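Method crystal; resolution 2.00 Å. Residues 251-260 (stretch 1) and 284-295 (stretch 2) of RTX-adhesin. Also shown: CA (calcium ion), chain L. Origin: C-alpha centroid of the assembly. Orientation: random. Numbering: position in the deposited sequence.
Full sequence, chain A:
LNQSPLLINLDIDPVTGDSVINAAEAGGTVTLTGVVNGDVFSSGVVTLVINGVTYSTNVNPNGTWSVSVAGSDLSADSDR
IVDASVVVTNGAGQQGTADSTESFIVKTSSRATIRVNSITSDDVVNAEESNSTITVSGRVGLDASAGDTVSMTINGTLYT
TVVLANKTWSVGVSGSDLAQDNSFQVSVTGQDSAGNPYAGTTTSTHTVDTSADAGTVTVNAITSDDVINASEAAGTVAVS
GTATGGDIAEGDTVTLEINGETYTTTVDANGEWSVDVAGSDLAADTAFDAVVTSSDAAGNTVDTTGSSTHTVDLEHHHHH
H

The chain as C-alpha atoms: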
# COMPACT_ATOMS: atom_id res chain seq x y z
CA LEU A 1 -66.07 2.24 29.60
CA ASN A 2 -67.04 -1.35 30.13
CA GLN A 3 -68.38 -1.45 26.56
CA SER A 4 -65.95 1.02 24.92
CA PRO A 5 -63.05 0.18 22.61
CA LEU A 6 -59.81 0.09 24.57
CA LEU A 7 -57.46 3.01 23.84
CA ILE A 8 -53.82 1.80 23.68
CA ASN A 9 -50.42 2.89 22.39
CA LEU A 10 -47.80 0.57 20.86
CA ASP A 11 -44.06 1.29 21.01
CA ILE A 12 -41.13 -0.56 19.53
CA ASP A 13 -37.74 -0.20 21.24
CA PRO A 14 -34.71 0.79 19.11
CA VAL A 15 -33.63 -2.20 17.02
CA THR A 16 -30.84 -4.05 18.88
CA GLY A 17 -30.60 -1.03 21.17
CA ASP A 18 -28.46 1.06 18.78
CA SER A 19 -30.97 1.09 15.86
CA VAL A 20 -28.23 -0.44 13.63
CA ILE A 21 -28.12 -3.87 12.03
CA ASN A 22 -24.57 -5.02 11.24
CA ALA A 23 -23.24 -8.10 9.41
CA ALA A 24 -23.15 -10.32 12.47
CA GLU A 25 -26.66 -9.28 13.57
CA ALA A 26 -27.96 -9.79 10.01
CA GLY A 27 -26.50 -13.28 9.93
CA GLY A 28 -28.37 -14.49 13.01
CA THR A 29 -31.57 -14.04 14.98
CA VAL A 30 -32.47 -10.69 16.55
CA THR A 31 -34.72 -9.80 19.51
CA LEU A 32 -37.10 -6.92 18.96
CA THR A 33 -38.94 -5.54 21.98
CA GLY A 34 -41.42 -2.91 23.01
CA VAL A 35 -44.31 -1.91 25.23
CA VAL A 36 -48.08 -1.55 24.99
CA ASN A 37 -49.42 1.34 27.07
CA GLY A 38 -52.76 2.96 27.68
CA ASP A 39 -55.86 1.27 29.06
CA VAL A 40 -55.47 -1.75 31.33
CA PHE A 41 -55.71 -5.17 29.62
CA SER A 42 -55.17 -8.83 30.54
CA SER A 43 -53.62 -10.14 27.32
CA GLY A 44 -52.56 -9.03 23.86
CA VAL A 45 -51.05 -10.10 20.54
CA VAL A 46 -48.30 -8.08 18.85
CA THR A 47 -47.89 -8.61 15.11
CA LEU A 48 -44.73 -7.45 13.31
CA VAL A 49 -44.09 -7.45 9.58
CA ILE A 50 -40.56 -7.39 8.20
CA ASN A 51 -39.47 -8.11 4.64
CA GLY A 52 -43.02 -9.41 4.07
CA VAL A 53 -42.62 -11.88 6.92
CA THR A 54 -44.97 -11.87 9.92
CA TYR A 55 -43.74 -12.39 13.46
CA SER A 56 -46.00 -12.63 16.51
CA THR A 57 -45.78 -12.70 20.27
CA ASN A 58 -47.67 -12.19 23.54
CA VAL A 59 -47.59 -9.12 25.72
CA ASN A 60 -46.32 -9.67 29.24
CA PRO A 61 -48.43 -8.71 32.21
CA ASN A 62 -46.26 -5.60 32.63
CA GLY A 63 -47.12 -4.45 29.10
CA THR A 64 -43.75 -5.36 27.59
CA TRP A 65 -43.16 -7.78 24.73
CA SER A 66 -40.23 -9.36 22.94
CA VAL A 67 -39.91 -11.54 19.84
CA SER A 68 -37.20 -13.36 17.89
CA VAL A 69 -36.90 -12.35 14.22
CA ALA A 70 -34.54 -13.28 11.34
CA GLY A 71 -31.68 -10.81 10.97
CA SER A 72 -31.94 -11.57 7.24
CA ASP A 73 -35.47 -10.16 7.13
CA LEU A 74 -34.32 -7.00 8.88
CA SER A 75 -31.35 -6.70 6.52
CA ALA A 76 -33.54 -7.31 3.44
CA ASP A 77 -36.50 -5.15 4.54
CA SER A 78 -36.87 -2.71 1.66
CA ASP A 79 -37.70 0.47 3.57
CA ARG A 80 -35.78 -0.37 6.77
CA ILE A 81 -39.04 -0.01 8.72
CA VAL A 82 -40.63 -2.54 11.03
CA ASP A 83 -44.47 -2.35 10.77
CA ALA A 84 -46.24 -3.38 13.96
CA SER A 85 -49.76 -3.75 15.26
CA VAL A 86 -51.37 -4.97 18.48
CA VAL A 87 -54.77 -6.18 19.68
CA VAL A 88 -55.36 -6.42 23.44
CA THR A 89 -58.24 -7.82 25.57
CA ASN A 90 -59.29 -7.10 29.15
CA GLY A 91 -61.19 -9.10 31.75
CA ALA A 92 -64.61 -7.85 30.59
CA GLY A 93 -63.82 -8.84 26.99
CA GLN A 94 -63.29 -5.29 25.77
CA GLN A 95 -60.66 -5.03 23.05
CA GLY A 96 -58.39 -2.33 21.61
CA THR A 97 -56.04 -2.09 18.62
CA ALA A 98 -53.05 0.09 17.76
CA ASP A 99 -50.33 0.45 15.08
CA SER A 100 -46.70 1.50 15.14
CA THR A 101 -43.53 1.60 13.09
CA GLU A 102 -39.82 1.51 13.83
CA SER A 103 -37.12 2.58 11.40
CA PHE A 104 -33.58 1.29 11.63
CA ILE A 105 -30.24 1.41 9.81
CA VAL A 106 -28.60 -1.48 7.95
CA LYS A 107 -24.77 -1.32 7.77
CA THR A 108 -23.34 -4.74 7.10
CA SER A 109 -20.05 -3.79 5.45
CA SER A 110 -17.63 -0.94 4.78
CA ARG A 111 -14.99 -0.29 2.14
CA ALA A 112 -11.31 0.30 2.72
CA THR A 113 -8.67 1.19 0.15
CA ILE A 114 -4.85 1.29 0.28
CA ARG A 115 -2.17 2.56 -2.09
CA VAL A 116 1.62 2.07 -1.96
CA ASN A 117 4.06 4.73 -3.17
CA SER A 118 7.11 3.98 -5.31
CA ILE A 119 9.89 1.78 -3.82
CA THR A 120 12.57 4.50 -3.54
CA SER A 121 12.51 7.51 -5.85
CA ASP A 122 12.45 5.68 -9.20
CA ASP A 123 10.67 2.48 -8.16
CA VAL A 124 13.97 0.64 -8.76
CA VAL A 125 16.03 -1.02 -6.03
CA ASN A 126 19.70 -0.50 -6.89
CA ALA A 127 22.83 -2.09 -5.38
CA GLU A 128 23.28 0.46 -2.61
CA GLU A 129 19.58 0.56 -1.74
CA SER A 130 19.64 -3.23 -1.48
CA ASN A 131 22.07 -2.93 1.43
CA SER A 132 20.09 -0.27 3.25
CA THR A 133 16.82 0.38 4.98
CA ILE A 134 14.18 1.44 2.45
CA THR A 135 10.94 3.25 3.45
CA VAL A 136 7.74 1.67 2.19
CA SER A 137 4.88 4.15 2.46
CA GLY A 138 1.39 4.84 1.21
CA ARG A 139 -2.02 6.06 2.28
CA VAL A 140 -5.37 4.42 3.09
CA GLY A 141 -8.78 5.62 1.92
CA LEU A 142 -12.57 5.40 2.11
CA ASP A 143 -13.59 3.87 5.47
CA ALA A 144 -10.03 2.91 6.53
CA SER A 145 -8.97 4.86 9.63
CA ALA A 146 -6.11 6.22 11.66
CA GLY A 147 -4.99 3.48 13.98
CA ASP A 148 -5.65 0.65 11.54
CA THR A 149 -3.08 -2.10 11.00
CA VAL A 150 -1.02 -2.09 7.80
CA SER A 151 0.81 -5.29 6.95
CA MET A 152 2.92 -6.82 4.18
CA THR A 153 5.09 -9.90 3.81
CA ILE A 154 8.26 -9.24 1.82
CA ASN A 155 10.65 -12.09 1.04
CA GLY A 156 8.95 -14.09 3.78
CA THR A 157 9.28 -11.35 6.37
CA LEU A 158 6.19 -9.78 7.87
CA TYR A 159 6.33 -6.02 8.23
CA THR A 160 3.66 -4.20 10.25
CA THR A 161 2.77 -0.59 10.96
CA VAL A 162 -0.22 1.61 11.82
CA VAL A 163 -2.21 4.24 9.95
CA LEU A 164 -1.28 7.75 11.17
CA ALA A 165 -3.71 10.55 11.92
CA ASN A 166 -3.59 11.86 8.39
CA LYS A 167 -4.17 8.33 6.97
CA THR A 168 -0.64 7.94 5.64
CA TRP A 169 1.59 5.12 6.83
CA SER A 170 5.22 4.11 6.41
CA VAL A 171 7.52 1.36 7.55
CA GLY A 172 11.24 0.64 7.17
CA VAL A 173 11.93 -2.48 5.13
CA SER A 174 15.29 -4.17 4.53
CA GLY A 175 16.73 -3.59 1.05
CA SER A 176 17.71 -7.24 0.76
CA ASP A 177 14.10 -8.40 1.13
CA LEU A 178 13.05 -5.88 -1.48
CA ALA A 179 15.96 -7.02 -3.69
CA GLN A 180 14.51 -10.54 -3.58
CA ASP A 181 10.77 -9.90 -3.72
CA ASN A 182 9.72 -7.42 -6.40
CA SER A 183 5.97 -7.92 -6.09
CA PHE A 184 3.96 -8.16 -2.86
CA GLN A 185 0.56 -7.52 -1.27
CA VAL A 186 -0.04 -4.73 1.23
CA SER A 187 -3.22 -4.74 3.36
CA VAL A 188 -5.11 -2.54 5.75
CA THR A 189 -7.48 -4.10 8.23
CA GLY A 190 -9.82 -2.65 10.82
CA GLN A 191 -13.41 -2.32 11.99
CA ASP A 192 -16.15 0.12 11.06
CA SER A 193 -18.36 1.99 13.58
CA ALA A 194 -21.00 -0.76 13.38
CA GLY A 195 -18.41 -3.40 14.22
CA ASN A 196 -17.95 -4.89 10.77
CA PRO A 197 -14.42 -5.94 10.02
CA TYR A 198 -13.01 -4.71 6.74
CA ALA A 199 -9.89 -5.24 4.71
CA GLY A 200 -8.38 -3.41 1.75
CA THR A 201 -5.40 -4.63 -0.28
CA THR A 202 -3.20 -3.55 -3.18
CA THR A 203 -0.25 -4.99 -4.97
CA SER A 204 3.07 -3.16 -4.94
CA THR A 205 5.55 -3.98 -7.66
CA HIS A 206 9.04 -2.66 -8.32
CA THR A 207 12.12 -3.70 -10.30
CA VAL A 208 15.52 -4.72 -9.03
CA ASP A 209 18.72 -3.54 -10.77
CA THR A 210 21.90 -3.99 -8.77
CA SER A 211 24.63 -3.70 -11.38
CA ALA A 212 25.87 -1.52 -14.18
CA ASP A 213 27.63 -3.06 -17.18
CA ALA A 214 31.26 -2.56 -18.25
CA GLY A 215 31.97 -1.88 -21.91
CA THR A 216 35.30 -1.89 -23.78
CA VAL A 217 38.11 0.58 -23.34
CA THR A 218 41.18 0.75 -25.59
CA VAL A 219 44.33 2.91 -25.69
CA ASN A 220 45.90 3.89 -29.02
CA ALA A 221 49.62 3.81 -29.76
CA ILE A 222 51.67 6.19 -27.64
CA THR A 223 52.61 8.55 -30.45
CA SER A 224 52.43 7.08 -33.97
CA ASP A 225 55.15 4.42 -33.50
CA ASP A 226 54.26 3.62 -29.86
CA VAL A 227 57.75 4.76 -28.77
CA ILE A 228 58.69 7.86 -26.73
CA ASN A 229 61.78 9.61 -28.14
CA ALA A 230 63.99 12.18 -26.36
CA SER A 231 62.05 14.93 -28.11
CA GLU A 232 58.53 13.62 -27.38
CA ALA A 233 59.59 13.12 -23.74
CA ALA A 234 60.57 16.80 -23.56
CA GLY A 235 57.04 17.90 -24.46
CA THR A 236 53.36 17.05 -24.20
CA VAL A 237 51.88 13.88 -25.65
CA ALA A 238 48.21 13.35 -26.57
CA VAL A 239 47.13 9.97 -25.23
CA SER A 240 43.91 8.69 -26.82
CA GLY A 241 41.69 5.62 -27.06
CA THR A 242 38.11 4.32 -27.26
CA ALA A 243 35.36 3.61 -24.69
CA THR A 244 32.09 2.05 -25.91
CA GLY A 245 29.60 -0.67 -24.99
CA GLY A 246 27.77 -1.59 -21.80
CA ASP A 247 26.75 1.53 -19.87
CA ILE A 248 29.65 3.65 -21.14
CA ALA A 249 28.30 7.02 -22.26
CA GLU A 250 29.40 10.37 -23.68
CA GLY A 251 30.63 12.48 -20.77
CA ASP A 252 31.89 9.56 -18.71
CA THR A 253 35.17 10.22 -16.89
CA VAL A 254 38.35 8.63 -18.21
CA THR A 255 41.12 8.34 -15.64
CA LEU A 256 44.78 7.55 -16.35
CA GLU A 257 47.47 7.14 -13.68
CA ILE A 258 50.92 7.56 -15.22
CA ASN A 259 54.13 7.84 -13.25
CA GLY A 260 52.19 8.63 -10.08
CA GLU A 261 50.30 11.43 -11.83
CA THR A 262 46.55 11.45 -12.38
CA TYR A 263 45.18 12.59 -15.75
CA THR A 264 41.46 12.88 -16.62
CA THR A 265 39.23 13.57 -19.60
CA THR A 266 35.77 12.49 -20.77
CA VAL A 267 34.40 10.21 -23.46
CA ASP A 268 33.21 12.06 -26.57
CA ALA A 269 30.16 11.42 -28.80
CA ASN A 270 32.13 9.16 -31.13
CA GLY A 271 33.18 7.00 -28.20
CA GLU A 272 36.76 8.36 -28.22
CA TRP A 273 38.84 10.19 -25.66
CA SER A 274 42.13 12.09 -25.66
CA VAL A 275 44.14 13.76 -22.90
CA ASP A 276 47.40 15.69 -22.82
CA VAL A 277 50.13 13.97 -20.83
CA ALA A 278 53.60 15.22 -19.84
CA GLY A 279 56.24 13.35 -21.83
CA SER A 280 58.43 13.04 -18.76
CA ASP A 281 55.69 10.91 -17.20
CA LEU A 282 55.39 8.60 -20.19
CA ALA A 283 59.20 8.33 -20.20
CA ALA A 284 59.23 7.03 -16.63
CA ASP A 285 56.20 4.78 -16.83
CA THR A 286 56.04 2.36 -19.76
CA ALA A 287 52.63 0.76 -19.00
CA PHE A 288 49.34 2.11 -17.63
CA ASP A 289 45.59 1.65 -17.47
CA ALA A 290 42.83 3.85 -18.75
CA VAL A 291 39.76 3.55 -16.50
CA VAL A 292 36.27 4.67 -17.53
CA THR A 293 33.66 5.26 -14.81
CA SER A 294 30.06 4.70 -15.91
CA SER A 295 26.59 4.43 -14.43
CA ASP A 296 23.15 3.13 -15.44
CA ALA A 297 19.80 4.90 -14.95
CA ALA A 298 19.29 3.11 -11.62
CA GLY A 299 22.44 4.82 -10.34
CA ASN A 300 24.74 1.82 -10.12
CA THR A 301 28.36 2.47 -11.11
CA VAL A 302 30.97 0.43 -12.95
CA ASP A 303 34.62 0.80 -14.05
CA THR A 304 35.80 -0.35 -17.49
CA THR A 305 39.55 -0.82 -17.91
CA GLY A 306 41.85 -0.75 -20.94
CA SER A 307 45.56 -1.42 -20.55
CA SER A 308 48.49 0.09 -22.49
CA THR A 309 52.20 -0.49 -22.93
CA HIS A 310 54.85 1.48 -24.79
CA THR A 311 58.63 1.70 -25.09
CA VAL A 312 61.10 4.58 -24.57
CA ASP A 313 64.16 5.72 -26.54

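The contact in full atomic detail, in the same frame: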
# COMPACT_ATOMS: atom_id res chain seq x y z
N GLY A 251 30.53 11.75 -22.02
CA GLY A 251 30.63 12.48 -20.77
C GLY A 251 31.21 11.69 -19.61
O GLY A 251 31.59 12.28 -18.59
N ASP A 252 31.28 10.37 -19.75
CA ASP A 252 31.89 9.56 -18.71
C ASP A 252 33.34 9.97 -18.46
O ASP A 252 34.06 10.36 -19.39
CB ASP A 252 31.83 8.08 -19.10
CG ASP A 252 30.47 7.44 -18.78
OD1 ASP A 252 29.59 8.15 -18.25
OD2 ASP A 252 30.31 6.23 -19.08
N THR A 253 33.80 9.83 -17.23
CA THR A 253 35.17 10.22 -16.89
C THR A 253 36.14 9.12 -17.27
O THR A 253 35.88 7.94 -17.00
CB THR A 253 35.31 10.53 -15.39
OG1 THR A 253 34.51 11.67 -15.08
CG2 THR A 253 36.78 10.82 -15.03
N VAL A 254 37.24 9.52 -17.91
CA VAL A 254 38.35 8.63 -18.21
C VAL A 254 39.53 9.02 -17.33
O VAL A 254 39.96 10.17 -17.32
CB VAL A 254 38.79 8.71 -19.70
CG1 VAL A 254 39.72 7.56 -20.01
CG2 VAL A 254 37.58 8.69 -20.64
N THR A 255 40.05 8.06 -16.58
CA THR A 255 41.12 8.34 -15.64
C THR A 255 42.34 7.52 -16.01
O THR A 255 42.21 6.32 -16.23
CB THR A 255 40.70 8.05 -14.20
OG1 THR A 255 39.57 8.87 -13.88
CG2 THR A 255 41.84 8.34 -13.22
N LEU A 256 43.49 8.19 -16.11
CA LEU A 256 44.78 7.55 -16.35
C LEU A 256 45.76 7.89 -15.24
O LEU A 256 45.93 9.07 -14.92
CB LEU A 256 45.38 8.02 -17.68
CG LEU A 256 44.88 7.54 -19.04
CD1 LEU A 256 43.48 7.99 -19.29
CD2 LEU A 256 45.80 8.08 -20.13
N GLU A 257 46.39 6.89 -14.64
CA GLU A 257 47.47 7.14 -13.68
C GLU A 257 48.81 6.72 -14.30
O GLU A 257 49.05 5.54 -14.60
CB GLU A 257 47.20 6.46 -12.34
CG GLU A 257 45.99 7.12 -11.65
CD GLU A 257 45.20 6.19 -10.73
OE1 GLU A 257 45.50 4.97 -10.68
OE2 GLU A 257 44.26 6.68 -10.06
N ILE A 258 49.64 7.72 -14.56
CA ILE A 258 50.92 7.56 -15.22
C ILE A 258 52.02 8.19 -14.40
O ILE A 258 51.96 9.37 -14.08
CB ILE A 258 50.91 8.22 -16.61
CG1 ILE A 258 49.69 7.75 -17.41
CG2 ILE A 258 52.24 7.92 -17.36
CD1 ILE A 258 49.53 8.43 -18.75
N ASN A 259 53.01 7.38 -14.05
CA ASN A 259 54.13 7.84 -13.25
C ASN A 259 53.70 8.55 -11.96
O ASN A 259 54.30 9.56 -11.55
CB ASN A 259 55.03 8.75 -14.10
CG ASN A 259 56.38 8.98 -13.46
OD1 ASN A 259 56.87 8.14 -12.71
ND2 ASN A 259 56.98 10.13 -13.75
N GLY A 260 52.69 8.01 -11.29
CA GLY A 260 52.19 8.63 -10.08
C GLY A 260 51.31 9.85 -10.31
O GLY A 260 50.82 10.44 -9.34
N ALA A 284 58.88 7.72 -17.86
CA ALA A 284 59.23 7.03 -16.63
C ALA A 284 58.35 5.80 -16.42
O ALA A 284 58.70 4.88 -15.68
CB ALA A 284 59.12 7.96 -15.44
N ASP A 285 57.21 5.79 -17.09
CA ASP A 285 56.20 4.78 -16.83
C ASP A 285 55.72 4.17 -18.15
O ASP A 285 54.86 4.72 -18.83
CB ASP A 285 55.02 5.36 -16.05
CG ASP A 285 54.06 4.29 -15.61
OD1 ASP A 285 54.36 3.13 -15.96
OD2 ASP A 285 53.02 4.57 -14.97
N THR A 286 56.24 2.98 -18.45
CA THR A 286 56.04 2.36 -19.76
C THR A 286 54.77 1.51 -19.92
O THR A 286 54.58 0.86 -20.96
CB THR A 286 57.25 1.49 -20.10
OG1 THR A 286 57.47 0.55 -19.04
CG2 THR A 286 58.51 2.35 -20.25
N ALA A 287 53.90 1.50 -18.90
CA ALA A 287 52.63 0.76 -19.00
C ALA A 287 51.59 1.36 -18.06
O ALA A 287 51.93 1.71 -16.95
CB ALA A 287 52.84 -0.71 -18.69
N PHE A 288 50.35 1.51 -18.50
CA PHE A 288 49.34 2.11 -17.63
C PHE A 288 47.94 1.73 -18.07
O PHE A 288 47.74 1.24 -19.19
CB PHE A 288 49.51 3.63 -17.59
CG PHE A 288 49.32 4.29 -18.92
CD1 PHE A 288 48.05 4.55 -19.41
CD2 PHE A 288 50.42 4.58 -19.71
CE1 PHE A 288 47.88 5.14 -20.65
CE2 PHE A 288 50.26 5.17 -20.95
CZ PHE A 288 49.00 5.44 -21.43
N ASP A 289 46.98 1.96 -17.18
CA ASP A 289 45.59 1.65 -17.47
C ASP A 289 44.81 2.92 -17.74
O ASP A 289 45.08 3.98 -17.17
CB ASP A 289 44.94 0.92 -16.28
CG ASP A 289 45.39 -0.52 -16.18
OD1 ASP A 289 45.89 -1.05 -17.20
OD2 ASP A 289 45.26 -1.11 -15.10
N ALA A 290 43.81 2.80 -18.61
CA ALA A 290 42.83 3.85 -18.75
C ALA A 290 41.55 3.29 -18.14
O ALA A 290 41.11 2.19 -18.51
CB ALA A 290 42.65 4.25 -20.22
N VAL A 291 40.96 4.02 -17.19
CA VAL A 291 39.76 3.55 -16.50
C VAL A 291 38.57 4.46 -16.75
O VAL A 291 38.64 5.66 -16.51
CB VAL A 291 39.99 3.42 -14.99
CG1 VAL A 291 38.71 2.88 -14.28
CG2 VAL A 291 41.15 2.51 -14.71
N VAL A 292 37.49 3.90 -17.29
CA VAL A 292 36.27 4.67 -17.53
C VAL A 292 35.22 4.35 -16.46
O VAL A 292 34.96 3.18 -16.16
CB VAL A 292 35.72 4.43 -18.94
CG1 VAL A 292 34.33 5.09 -19.12
CG2 VAL A 292 36.73 4.95 -19.98
N THR A 293 34.68 5.40 -15.85
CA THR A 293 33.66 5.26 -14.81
C THR A 293 32.28 5.54 -15.42
O THR A 293 32.04 6.62 -15.96
CB THR A 293 33.91 6.20 -13.63
OG1 THR A 293 35.12 5.80 -12.96
CG2 THR A 293 32.73 6.12 -12.62
N SER A 294 31.41 4.53 -15.38
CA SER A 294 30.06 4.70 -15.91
C SER A 294 28.96 4.43 -14.88
O SER A 294 29.21 3.97 -13.77
CB SER A 294 29.87 3.80 -17.13
OG SER A 294 30.89 4.01 -18.12
N SER A 295 27.73 4.72 -15.28
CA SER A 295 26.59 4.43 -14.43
C SER A 295 25.37 4.15 -15.30
O SER A 295 25.30 4.61 -16.44
CB SER A 295 26.38 5.59 -13.46
OG SER A 295 26.02 6.74 -14.19
CA CA L . 52.72 2.10 -14.84
O HOH W 1 27.56 5.96 -18.08
O HOH W 2 32.06 8.98 -15.14
O HOH W 3 37.54 6.75 -14.19
O HOH W 4 48.04 2.74 -14.24
O HOH W 5 50.91 3.53 -13.94

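Strands 253-258 and 287-295 run antiparallel, their directions 154° apart. The pairing is tightest at Thr255 and Val291, where each amide donates to the other's carbonyl: Thr255 N to Val291 O and Val291 N to Thr255 O, both 2.8 Å. Thr293 N adds a bond to Thr253 O (3.0 Å), but the return path runs through water 2, which accepts from Thr253 N and donates to Thr293 O. Beyond Leu256 the strands part, and water 4 bridges Glu257 O and Asp289 N.

Alternation sorts the side chains. Val254, Leu256, Ala290 and Val292 share a buried face: Val254 CG2 meets Val292 CG2 at 3.9 Å, and small Ala290 receives Leu256 CD1 on its CB at 3.9 Å. Phe288 extends this apolar layer, with Leu256 CD2 3.6 Å from its CE1 and Ile258 CD1 over the ring face, 3.9 Å from the centroid. The other face, with beta-branched Thr253, Thr255, Val291 and Thr293, is more exposed; there water 3 links Thr255 OG1, Thr293 OG1 and Val291 O.

Polar clasps finish both ends. Ser294 OG donates a very short 2.5 Å bond to Asp252 OD2. At the other end, Asp285 OD2 accepts from Asn259 N (3.0 Å) while both its carboxylate oxygens bind calcium, joined by Ala287 O; water 5 connects the ion to Glu257 O.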